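Local coordinates for nucleoprotein (Human coronavirus NL63, PDB 5N4K) that probably packages the viral RNA genome into a helical ribonucleocapsid, the chain here being the N-terminal RNA-binding domain of that nucleocapsid protein, at residues M33-S39 with E144-F150; K59-I63 with A116-S122; F26-F31 with G124-Q130. All blocks are in the same frame, centred on the assembly; numbering follows the deposited sequence. Where two conformers were deposited one is given.

Overall arrangement
All three contacts lie in one N-terminal RNA-binding domain, built round an antiparallel sheet with long loops. Along the chain the first segments come in the order 26-31, 33-39 and 59-63. The second segments follow as 116-122, 124-130 and 144-150. Contact 2 is nested inside the loops closed by contacts 1 and 3, while contacts 1 and 3 cross. Contact 1 pairs strands 35-37 and 145-147 at one side of the sheet. The centres of contacts 1 and 2 are about 24 Å apart, on opposite sides of the chain's centre. The centre of contact 3 is about 19 Å from both. Contacts 1 and 3 join the domain's N-terminal and C-terminal parts; contact 2 joins loops between.

Contact 1. Residues M33-S39 with E144-F150; sequences MPLLVSS and ELSVVEF
Leu35 to Val37 and Leu145 to Val147 pair as neighbouring antiparallel strands. Four backbone hydrogen bonds join the two segments. Leu36 and Ser146 form the hydrogen-bonded pair: Leu36 N gives to Ser146 O at 2.8 Å, and Ser146 N gives back to Leu36 O at 3.2 Å. Val148 N to Pro34 O and Ser38 N to Glu144 O carry the pairing past both ends of the strands.

Apolar side chains meet at several points. Val37 and Leu145 lie side by side on one face of the sheet, with Val37 CG2 3.7 Å from Leu145 CD2. Val46 of helix 43-46 touches both. Separately, Leu35 CD1 reaches the other branch of Leu145, and Leu35 CD2 rests on Val147 CG2 at 3.7 Å. Val148 lies beyond the strand end, near Pro34. Its CG2 faces Leu36 CB at 3.9 Å, while its CG1, anti to the backbone N (chi1 178°), faces Met33 CE at 4.1 Å. Met33 has two deposited conformers. In the one described, CE lies 3.2 Å from Val148 O and also near Phe150 N. These two polar atoms are buried here with no partner in the model.

A water sits beside the Leu36 and Ser146 pair. It donates to Leu36 O at 2.8 Å and is hydrogen-bonded to Ser146 OG and, in the Ser38 conformer described, to Ser38 OG. Glu144 OE2 forms a salt bridge with Lys41.

Strand 35-37 also pairs with strand 80-90. The arrangement forms one edge of the antiparallel sheet of the coronavirus nucleocapsid N-terminal domain.

Contact 2. Residues K59-I63 with A116-S122; sequences KDEQI and AKTVNTS
Asp60 and Ala116 bring the two backbones close, with CA atoms 3.8 Å apart. Residues 59-61 form a short 3-10 turn, and residues 116-122 pass it without regular structure. Lys117 N gives a nearly straight hydrogen bond to Asp60 O, 2.9 Å long at 174°. Ala116 CA makes weaker C-H...O contacts with Lys59 O and Asp60 O. Gln62 and Thr118 are each the centre of an inverse gamma turn, one in each segment.

Farther along, Glu61 meets the end of the second segment. Its side chain is extended beyond CG (chi2 176°), which carries the carboxylate to Ser122. Both donors of Ser122 grip one oxygen. Ser122 OG reaches Glu61 OE2 at 2.6 Å on the syn lone pair, and Ser122 N comes to the same Glu61 OE2 at 2.8 Å on the anti side, 30° out of the carboxylate plane. The other oxygen, OE1, accepts from Asn58 N and from a water that also donates to Ser122 OG. Both carboxylate oxygens are thus held, which would fix the rotation of the group.

This is loop-to-loop packing at the surface of the N-terminal domain. It joins the loop before strand 63-73, and the first residue of that strand, with the long connection between strands 108-112 and 145-147.

The remaining side-chain contacts are mostly apolar. Ile63 CB lies 3.8 Å from Ala116 CB, and Ile63 CD1 reaches out to Thr118 CG2. Phe101 touches both Ile63 and Thr118. Thr121 CG2 packs against Glu61 CB at 3.8 Å, while Thr121 OG1 bonds to Leu91 O. In the conformers described, Asp60 and Lys117 run alongside each other, with Asp60 CB 3.5 Å from Lys117 CG.

Contact 3. Residues F26-F31 with G124-Q130; sequences FPPPSF and GNRKRNQ. With SO4 (sulfate ion), chain C; SO4 (sulfate ion), chain E.
Arg126 gives the hydrogen bond that joins the two segments: its NH2 reaches Ser30 O at 2.9 Å, in the carbonyl plane of Ser30. Within its own segment, NE donates to Lys127 O and NH1 to Arg128 O. The bend at chi3 (81°) brings the guanidinium edge-on to the type I turn 127-130, with NE and NH1 pointing at these carbonyls. Arg126 NH1 also bonds to O4 of the chain E sulfate, and Arg126 NH2 to its O2 at 2.8 Å. Arg128 N bonds to O1 of the chain C sulfate at 2.7 Å. Both ions probably come from the crystallisation liquor. Arg128 NH2 forms a salt bridge with Glu70 of the second subunit.

Flat groups and apolar carbons make the other contacts. Pro29 CB lies over the centre of one face of the Arg126 guanidinium, 3.5 Å from CZ. Arg126 CB sits over the face of the Phe31 ring, a CH-pi contact 4.2 Å from the centroid. Gly124 O comes to the edge of that ring, 3.3 Å from Phe31 CE2. Pro28 CB packs on Asn125 CG, while Asn125 OD1 accepts a hydrogen bond from Gly94 N. Phe26 CD2 lies over the Arg128 guanidinium toward its rim, and Arg128 NH2 is at the edge of the Phe26 ring. With their planes 51° apart, the two groups are not face to face.

The contact joins two surface loops of the coronavirus nucleocapsid N-terminal RNA-binding domain. The sulfates held by the Arg126 side chain and the Arg128 backbone N are consistent with a surface that could receive RNA phosphates.

Contact 1. Residues M33-S39 with E144-F150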
loop_
_atom_site.group_PDB
_atom_site.type_symbol
_atom_site.label_atom_id
_atom_site.label_comp_id
_atom_site.label_asym_id
_atom_site.label_seq_id
_atom_site.Cartn_x
_atom_site.Cartn_y
_atom_site.Cartn_z
ATOM N N MET A 33 3.436 4.001 15.408
ATOM C CA MET A 33 4.067 5.012 14.621
ATOM C C MET A 33 5.030 4.412 13.615
ATOM O O MET A 33 5.638 3.368 13.890
ATOM C CB MET A 33 4.821 6.028 15.542
ATOM C CG MET A 33 3.841 6.953 16.317
ATOM S SD MET A 33 2.822 8.007 15.310
ATOM C CE MET A 33 4.030 9.217 14.724
ATOM N N PRO A 34 5.241 5.070 12.483
ATOM C CA PRO A 34 6.242 4.594 11.509
ATOM C C PRO A 34 7.654 4.839 11.965
ATOM O O PRO A 34 7.934 5.648 12.882
ATOM C CB PRO A 34 5.930 5.384 10.261
ATOM C CG PRO A 34 5.318 6.665 10.769
ATOM C CD PRO A 34 4.609 6.301 12.012
ATOM N N LEU A 35 8.598 4.190 11.271
ATOM C CA LEU A 35 9.992 4.548 11.315
ATOM C C LEU A 35 10.291 5.304 10.022
ATOM O O LEU A 35 9.652 5.116 8.952
ATOM C CB LEU A 35 10.914 3.348 11.401
ATOM C CG LEU A 35 10.559 2.410 12.524
ATOM C CD1 LEU A 35 11.510 1.173 12.442
ATOM C CD2 LEU A 35 10.603 3.086 13.845
ATOM N N LEU A 36 11.367 6.120 10.088
ATOM C CA LEU A 36 11.897 6.805 8.957
ATOM C C LEU A 36 13.209 6.096 8.525
ATOM O O LEU A 36 14.024 5.774 9.376
ATOM C CB LEU A 36 12.165 8.274 9.443
ATOM C CG LEU A 36 12.350 9.215 8.329
ATOM C CD1 LEU A 36 11.037 9.494 7.566
ATOM C CD2 LEU A 36 12.914 10.511 8.959
ATOM N N VAL A 37 13.400 5.928 7.225
ATOM C CA VAL A 37 14.612 5.302 6.695
ATOM C C VAL A 37 15.460 6.373 6.060
ATOM O O VAL A 37 15.154 6.828 4.957
ATOM C CB VAL A 37 14.300 4.224 5.679
ATOM C CG1 VAL A 37 15.556 3.455 5.367
ATOM C CG2 VAL A 37 13.331 3.207 6.229
ATOM N N SER A 38 16.510 6.805 6.788
ATOM C CA SER A 38 17.374 7.857 6.254
ATOM C C SER A 38 18.564 7.194 5.515
ATOM O O SER A 38 18.563 5.951 5.219
ATOM C CB SER A 38 17.741 8.805 7.389
ATOM O OG SER A 38 16.529 9.421 7.902
ATOM N N SER A 39 19.624 7.900 5.297
ATOM C CA SER A 39 20.711 7.397 4.373
ATOM C C SER A 39 20.255 6.796 2.981
ATOM O O SER A 39 19.132 7.054 2.541
ATOM C CB SER A 39 21.677 6.496 5.153
ATOM O OG SER A 39 22.951 6.404 4.568
ATOM N N GLU A 144 20.375 3.929 10.323
ATOM C CA GLU A 144 19.487 4.453 9.250
ATOM C C GLU A 144 18.015 4.502 9.609
ATOM O O GLU A 144 17.256 5.030 8.814
ATOM C CB GLU A 144 19.651 3.557 8.037
ATOM C CG GLU A 144 21.050 3.427 7.464
ATOM C CD GLU A 144 21.926 2.361 8.129
ATOM O OE1 GLU A 144 21.545 1.683 9.158
ATOM O OE2 GLU A 144 23.082 2.297 7.588
ATOM N N LEU A 145 17.635 4.001 10.752
ATOM C CA LEU A 145 16.262 3.953 11.204
ATOM C C LEU A 145 16.011 4.871 12.444
ATOM O O LEU A 145 16.835 4.899 13.358
ATOM C CB LEU A 145 15.816 2.523 11.609
ATOM C CG LEU A 145 15.817 1.539 10.455
ATOM C CD1 LEU A 145 15.306 0.221 11.021
ATOM C CD2 LEU A 145 14.890 1.972 9.354
ATOM N N SER A 146 14.914 5.609 12.396
ATOM C CA SER A 146 14.486 6.400 13.578
ATOM C C SER A 146 13.007 6.429 13.706
ATOM O O SER A 146 12.272 6.266 12.719
ATOM C CB SER A 146 15.054 7.837 13.419
ATOM O OG SER A 146 14.518 8.507 12.340
ATOM N N VAL A 147 12.528 6.553 14.916
ATOM C CA VAL A 147 11.100 6.615 15.103
ATOM C C VAL A 147 10.592 7.992 14.713
ATOM O O VAL A 147 11.223 9.037 15.010
ATOM C CB VAL A 147 10.682 6.317 16.527
ATOM C CG1 VAL A 147 9.186 6.491 16.670
ATOM C CG2 VAL A 147 11.154 4.965 16.978
ATOM N N VAL A 148 9.475 8.041 14.072
ATOM C CA VAL A 148 8.743 9.254 13.812
ATOM C C VAL A 148 7.908 9.515 15.107
ATOM O O VAL A 148 7.042 8.690 15.530
ATOM C CB VAL A 148 7.897 9.117 12.525
ATOM C CG1 VAL A 148 7.103 10.394 12.310
ATOM C CG2 VAL A 148 8.789 8.811 11.328
ATOM N N GLU A 149 8.157 10.608 15.788
ATOM C CA GLU A 149 7.443 10.915 17.018
ATOM C C GLU A 149 6.125 11.663 16.723
ATOM O O GLU A 149 6.017 12.390 15.758
ATOM C CB GLU A 149 8.355 11.771 17.932
ATOM C CG GLU A 149 8.184 11.588 19.442
ATOM C CD GLU A 149 6.747 11.773 19.907
ATOM O OE1 GLU A 149 6.417 12.843 20.484
ATOM O OE2 GLU A 149 5.941 10.841 19.682
ATOM N N PHE A 150 5.117 11.369 17.551
ATOM C CA PHE A 150 3.994 12.274 17.935
ATOM C C PHE A 150 2.747 12.132 17.083
ATOM O O PHE A 150 1.652 12.012 17.635
ATOM C CB PHE A 150 4.418 13.761 18.109
ATOM C CG PHE A 150 4.115 14.650 16.924
ATOM C CD1 PHE A 150 5.150 15.167 16.139
ATOM C CD2 PHE A 150 2.798 15.010 16.610
ATOM C CE1 PHE A 150 4.877 15.996 15.052
ATOM C CE2 PHE A 150 2.521 15.836 15.523
ATOM C CZ PHE A 150 3.561 16.332 14.744
HETATM O O HOH W 1 15.821 7.778 10.064
#

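Contact 2. Residues K59-I63 with A116-S122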
loop_
_atom_site.group_PDB
_atom_site.type_symbol
_atom_site.label_atom_id
_atom_site.label_comp_id
_atom_site.label_asym_id
_atom_site.label_seq_id
_atom_site.Cartn_x
_atom_site.Cartn_y
_atom_site.Cartn_z
ATOM N N LYS A 59 3.661 -15.214 22.188
ATOM C CA LYS A 59 4.976 -15.416 21.661
ATOM C C LYS A 59 4.908 -15.867 20.182
ATOM O O LYS A 59 5.724 -15.404 19.325
ATOM C CB LYS A 59 5.756 -16.483 22.516
ATOM C CG LYS A 59 7.200 -16.403 22.286
ATOM C CD LYS A 59 8.184 -17.131 23.210
ATOM C CE LYS A 59 9.507 -16.399 22.955
ATOM N NZ LYS A 59 10.675 -17.237 23.304
ATOM N N ASP A 60 3.902 -16.625 19.823
ATOM C CA ASP A 60 3.872 -17.092 18.482
ATOM C C ASP A 60 3.436 -16.026 17.473
ATOM O O ASP A 60 3.594 -16.197 16.262
ATOM C CB ASP A 60 3.188 -18.459 18.331
ATOM C CG ASP A 60 1.783 -18.495 18.750
ATOM O OD1 ASP A 60 1.111 -17.482 18.626
ATOM O OD2 ASP A 60 1.291 -19.585 19.206
ATOM N N GLU A 61 2.974 -14.878 17.945
ATOM C CA GLU A 61 2.461 -13.793 17.108
ATOM C C GLU A 61 3.471 -12.692 16.874
ATOM O O GLU A 61 3.107 -11.671 16.277
ATOM C CB GLU A 61 1.169 -13.235 17.675
ATOM C CG GLU A 61 0.033 -14.211 17.644
ATOM C CD GLU A 61 -1.257 -13.703 18.313
ATOM O OE1 GLU A 61 -1.117 -13.207 19.479
ATOM O OE2 GLU A 61 -2.369 -13.836 17.677
ATOM N N GLN A 62 4.721 -12.825 17.281
ATOM C CA GLN A 62 5.712 -11.742 17.153
ATOM C C GLN A 62 6.378 -11.849 15.774
ATOM O O GLN A 62 7.518 -12.204 15.579
ATOM C CB GLN A 62 6.759 -11.759 18.238
ATOM C CG GLN A 62 6.214 -11.741 19.691
ATOM C CD GLN A 62 5.200 -10.644 19.892
ATOM O OE1 GLN A 62 5.578 -9.481 19.748
ATOM N NE2 GLN A 62 4.023 -10.968 20.169
ATOM N N ILE A 63 5.565 -11.509 14.755
ATOM C CA ILE A 63 5.916 -11.755 13.356
ATOM C C ILE A 63 5.039 -10.815 12.477
ATOM O O ILE A 63 3.858 -10.623 12.775
ATOM C CB ILE A 63 5.692 -13.257 13.021
ATOM C CG1 ILE A 63 6.062 -13.531 11.567
ATOM C CG2 ILE A 63 4.292 -13.722 13.376
ATOM C CD1 ILE A 63 6.289 -15.039 11.354
ATOM N N ALA A 116 8.244 -17.204 17.143
ATOM C CA ALA A 116 7.069 -16.902 16.378
ATOM C C ALA A 116 6.635 -18.113 15.531
ATOM O O ALA A 116 7.516 -18.954 15.155
ATOM C CB ALA A 116 7.281 -15.764 15.458
ATOM N N LYS A 117 5.378 -18.180 15.155
ATOM C CA LYS A 117 4.923 -19.135 14.178
ATOM C C LYS A 117 4.445 -18.428 12.927
ATOM O O LYS A 117 3.793 -17.336 12.944
ATOM C CB LYS A 117 3.825 -19.912 14.764
ATOM C CG LYS A 117 4.276 -20.761 15.946
ATOM C CD LYS A 117 3.181 -21.809 16.297
ATOM C CE LYS A 117 1.815 -21.754 15.534
ATOM N NZ LYS A 117 1.627 -22.650 14.334
ATOM N N THR A 118 4.683 -19.076 11.820
ATOM C CA THR A 118 4.434 -18.487 10.480
ATOM C C THR A 118 2.954 -18.684 10.100
ATOM O O THR A 118 2.641 -19.246 9.100
ATOM C CB THR A 118 5.396 -19.000 9.384
ATOM O OG1 THR A 118 5.299 -20.424 9.397
ATOM C CG2 THR A 118 6.831 -18.628 9.695
ATOM N N VAL A 119 2.022 -18.255 10.932
ATOM C CA VAL A 119 0.625 -18.264 10.664
ATOM C C VAL A 119 0.012 -16.914 10.975
ATOM O O VAL A 119 0.546 -16.154 11.819
ATOM C CB VAL A 119 -0.158 -19.344 11.356
ATOM C CG1 VAL A 119 0.406 -20.705 11.025
ATOM C CG2 VAL A 119 -0.221 -19.134 12.813
ATOM N N ASN A 120 -1.128 -16.644 10.385
ATOM C CA ASN A 120 -1.803 -15.375 10.558
ATOM C C ASN A 120 -2.068 -15.190 12.040
ATOM O O ASN A 120 -2.539 -16.085 12.773
ATOM C CB ASN A 120 -3.105 -15.285 9.800
ATOM C CG ASN A 120 -2.880 -15.187 8.341
ATOM O OD1 ASN A 120 -1.837 -14.803 7.889
ATOM N ND2 ASN A 120 -3.923 -15.476 7.566
ATOM N N THR A 121 -1.816 -13.989 12.519
ATOM C CA THR A 121 -2.074 -13.646 13.916
ATOM C C THR A 121 -3.545 -13.233 14.140
ATOM O O THR A 121 -4.303 -13.065 13.216
ATOM C CB THR A 121 -1.169 -12.478 14.398
ATOM O OG1 THR A 121 -1.654 -11.224 13.821
ATOM C CG2 THR A 121 0.263 -12.657 14.032
ATOM N N SER A 122 -3.865 -13.106 15.429
ATOM C CA SER A 122 -5.257 -12.822 15.871
ATOM C C SER A 122 -5.499 -11.351 16.121
ATOM O O SER A 122 -6.549 -10.966 16.628
ATOM C CB SER A 122 -5.546 -13.632 17.163
ATOM O OG SER A 122 -4.815 -13.116 18.245
HETATM O O HOH W 2 1.293 -16.103 14.499
HETATM O O HOH W 3 -3.258 -12.941 21.124
#

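Contact 3. Residues F26-F31 with G124-Q130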
loop_
_atom_site.group_PDB
_atom_site.type_symbol
_atom_site.label_atom_id
_atom_site.label_comp_id
_atom_site.label_asym_id
_atom_site.label_seq_id
_atom_site.Cartn_x
_atom_site.Cartn_y
_atom_site.Cartn_z
ATOM N N PHE A 26 -10.444 2.948 3.548
ATOM C CA PHE A 26 -9.034 3.201 3.500
ATOM C C PHE A 26 -8.338 1.928 3.953
ATOM O O PHE A 26 -8.929 1.097 4.641
ATOM C CB PHE A 26 -8.603 4.293 4.468
ATOM C CG PHE A 26 -9.081 5.660 4.136
ATOM C CD1 PHE A 26 -8.997 6.145 2.868
ATOM C CD2 PHE A 26 -9.468 6.508 5.157
ATOM C CE1 PHE A 26 -9.421 7.420 2.576
ATOM C CE2 PHE A 26 -9.867 7.799 4.878
ATOM C CZ PHE A 26 -9.832 8.248 3.593
ATOM N N PRO A 27 -7.086 1.785 3.541
ATOM C CA PRO A 27 -6.359 0.632 4.051
ATOM C C PRO A 27 -6.151 0.733 5.547
ATOM O O PRO A 27 -6.218 1.836 6.125
ATOM C CB PRO A 27 -5.031 0.714 3.311
ATOM C CG PRO A 27 -4.888 2.060 2.894
ATOM C CD PRO A 27 -6.265 2.597 2.628
ATOM N N PRO A 28 -5.919 -0.422 6.179
ATOM C CA PRO A 28 -5.889 -0.389 7.630
ATOM C C PRO A 28 -4.700 0.361 8.202
ATOM O O PRO A 28 -3.583 0.292 7.678
ATOM C CB PRO A 28 -5.760 -1.858 8.028
ATOM C CG PRO A 28 -5.908 -2.598 6.801
ATOM C CD PRO A 28 -5.783 -1.780 5.617
ATOM N N PRO A 29 -4.940 1.043 9.358
ATOM C CA PRO A 29 -3.836 1.697 10.026
ATOM C C PRO A 29 -3.015 0.730 10.869
ATOM O O PRO A 29 -3.490 -0.277 11.326
ATOM C CB PRO A 29 -4.536 2.714 10.990
ATOM C CG PRO A 29 -5.924 2.429 10.977
ATOM C CD PRO A 29 -6.232 1.243 10.109
ATOM N N SER A 30 -1.768 1.104 11.083
ATOM C CA SER A 30 -0.831 0.357 11.938
ATOM C C SER A 30 -1.094 0.685 13.384
ATOM O O SER A 30 -1.450 1.790 13.731
ATOM C CB SER A 30 0.581 0.757 11.563
ATOM O OG SER A 30 1.599 0.226 12.398
ATOM N N PHE A 31 -0.854 -0.287 14.233
ATOM C CA PHE A 31 -0.868 -0.041 15.678
ATOM C C PHE A 31 0.230 0.901 16.098
ATOM O O PHE A 31 0.162 1.442 17.259
ATOM C CB PHE A 31 -0.724 -1.323 16.465
ATOM C CG PHE A 31 -1.929 -2.201 16.458
ATOM C CD1 PHE A 31 -2.998 -1.887 17.251
ATOM C CD2 PHE A 31 -2.035 -3.362 15.720
ATOM C CE1 PHE A 31 -4.151 -2.622 17.259
ATOM C CE2 PHE A 31 -3.197 -4.138 15.724
ATOM C CZ PHE A 31 -4.297 -3.756 16.510
ATOM N N GLY A 124 -5.609 -8.381 14.343
ATOM C CA GLY A 124 -6.311 -7.399 13.577
ATOM C C GLY A 124 -5.505 -6.161 13.327
ATOM O O GLY A 124 -4.315 -6.111 13.312
ATOM N N ASN A 125 -6.281 -5.061 13.171
ATOM C CA ASN A 125 -5.775 -3.769 12.895
ATOM C C ASN A 125 -6.202 -2.709 13.918
ATOM O O ASN A 125 -7.226 -2.934 14.624
ATOM C CB ASN A 125 -6.280 -3.275 11.499
ATOM C CG ASN A 125 -5.954 -4.276 10.411
ATOM O OD1 ASN A 125 -4.780 -4.481 10.123
ATOM N ND2 ASN A 125 -6.925 -4.975 9.941
ATOM N N ARG A 126 -5.437 -1.612 13.937
ATOM C CA ARG A 126 -5.771 -0.523 14.854
ATOM C C ARG A 126 -7.080 0.119 14.405
ATOM O O ARG A 126 -7.311 0.317 13.233
ATOM C CB ARG A 126 -4.667 0.483 14.833
ATOM C CG ARG A 126 -4.751 1.467 16.020
ATOM C CD ARG A 126 -3.910 2.626 15.734
ATOM N NE ARG A 126 -4.606 3.548 14.874
ATOM C CZ ARG A 126 -4.081 4.405 14.031
ATOM N NH1 ARG A 126 -4.822 5.343 13.479
ATOM N NH2 ARG A 126 -2.815 4.364 13.693
ATOM N N LYS A 127 -7.882 0.511 15.417
ATOM C CA LYS A 127 -9.016 1.383 15.096
ATOM C C LYS A 127 -8.535 2.772 14.724
ATOM O O LYS A 127 -7.573 3.323 15.277
ATOM C CB LYS A 127 -9.994 1.473 16.260
ATOM C CG LYS A 127 -10.457 0.108 16.732
ATOM N N ARG A 128 -9.190 3.373 13.732
ATOM C CA ARG A 128 -8.718 4.599 13.203
ATOM C C ARG A 128 -8.586 5.715 14.231
ATOM O O ARG A 128 -7.653 6.495 14.177
ATOM C CB ARG A 128 -9.698 5.099 12.131
ATOM C CG ARG A 128 -9.628 4.257 10.873
ATOM C CD ARG A 128 -10.580 4.821 9.812
ATOM N NE ARG A 128 -10.190 6.164 9.389
ATOM C CZ ARG A 128 -9.091 6.485 8.697
ATOM N NH1 ARG A 128 -8.206 5.540 8.335
ATOM N NH2 ARG A 128 -8.877 7.767 8.352
ATOM N N ASN A 129 -9.554 5.763 15.150
ATOM C CA ASN A 129 -9.522 6.792 16.202
ATOM C C ASN A 129 -8.661 6.476 17.399
ATOM O O ASN A 129 -8.624 7.260 18.350
ATOM C CB ASN A 129 -10.946 7.118 16.668
ATOM C CG ASN A 129 -11.589 5.999 17.478
ATOM O OD1 ASN A 129 -10.950 5.057 17.908
ATOM N ND2 ASN A 129 -12.912 6.113 17.690
ATOM N N GLN A 130 -8.013 5.308 17.435
ATOM C CA GLN A 130 -7.015 4.984 18.509
ATOM C C GLN A 130 -5.681 5.580 18.064
ATOM O O GLN A 130 -5.289 5.505 16.914
ATOM C CB GLN A 130 -6.902 3.471 19.013
ATOM C CG GLN A 130 -7.403 2.203 18.234
ATOM C CD GLN A 130 -6.921 0.766 18.728
ATOM O OE1 GLN A 130 -7.316 -0.279 18.175
ATOM N NE2 GLN A 130 -6.064 0.724 19.767
HETATM S S SO4 C . -12.452 1.957 11.921
HETATM O O1 SO4 C . -11.161 1.882 12.611
HETATM O O2 SO4 C . -13.075 0.630 11.877
HETATM O O3 SO4 C . -13.270 2.866 12.755
HETATM O O4 SO4 C . -12.424 2.520 10.552
HETATM S S SO4 E . -2.777 7.198 11.041
HETATM O O1 SO4 E . -2.079 7.465 9.765
HETATM O O2 SO4 E . -1.926 6.501 12.041
HETATM O O3 SO4 E . -3.186 8.527 11.556
HETATM O O4 SO4 E . -4.074 6.533 10.774
#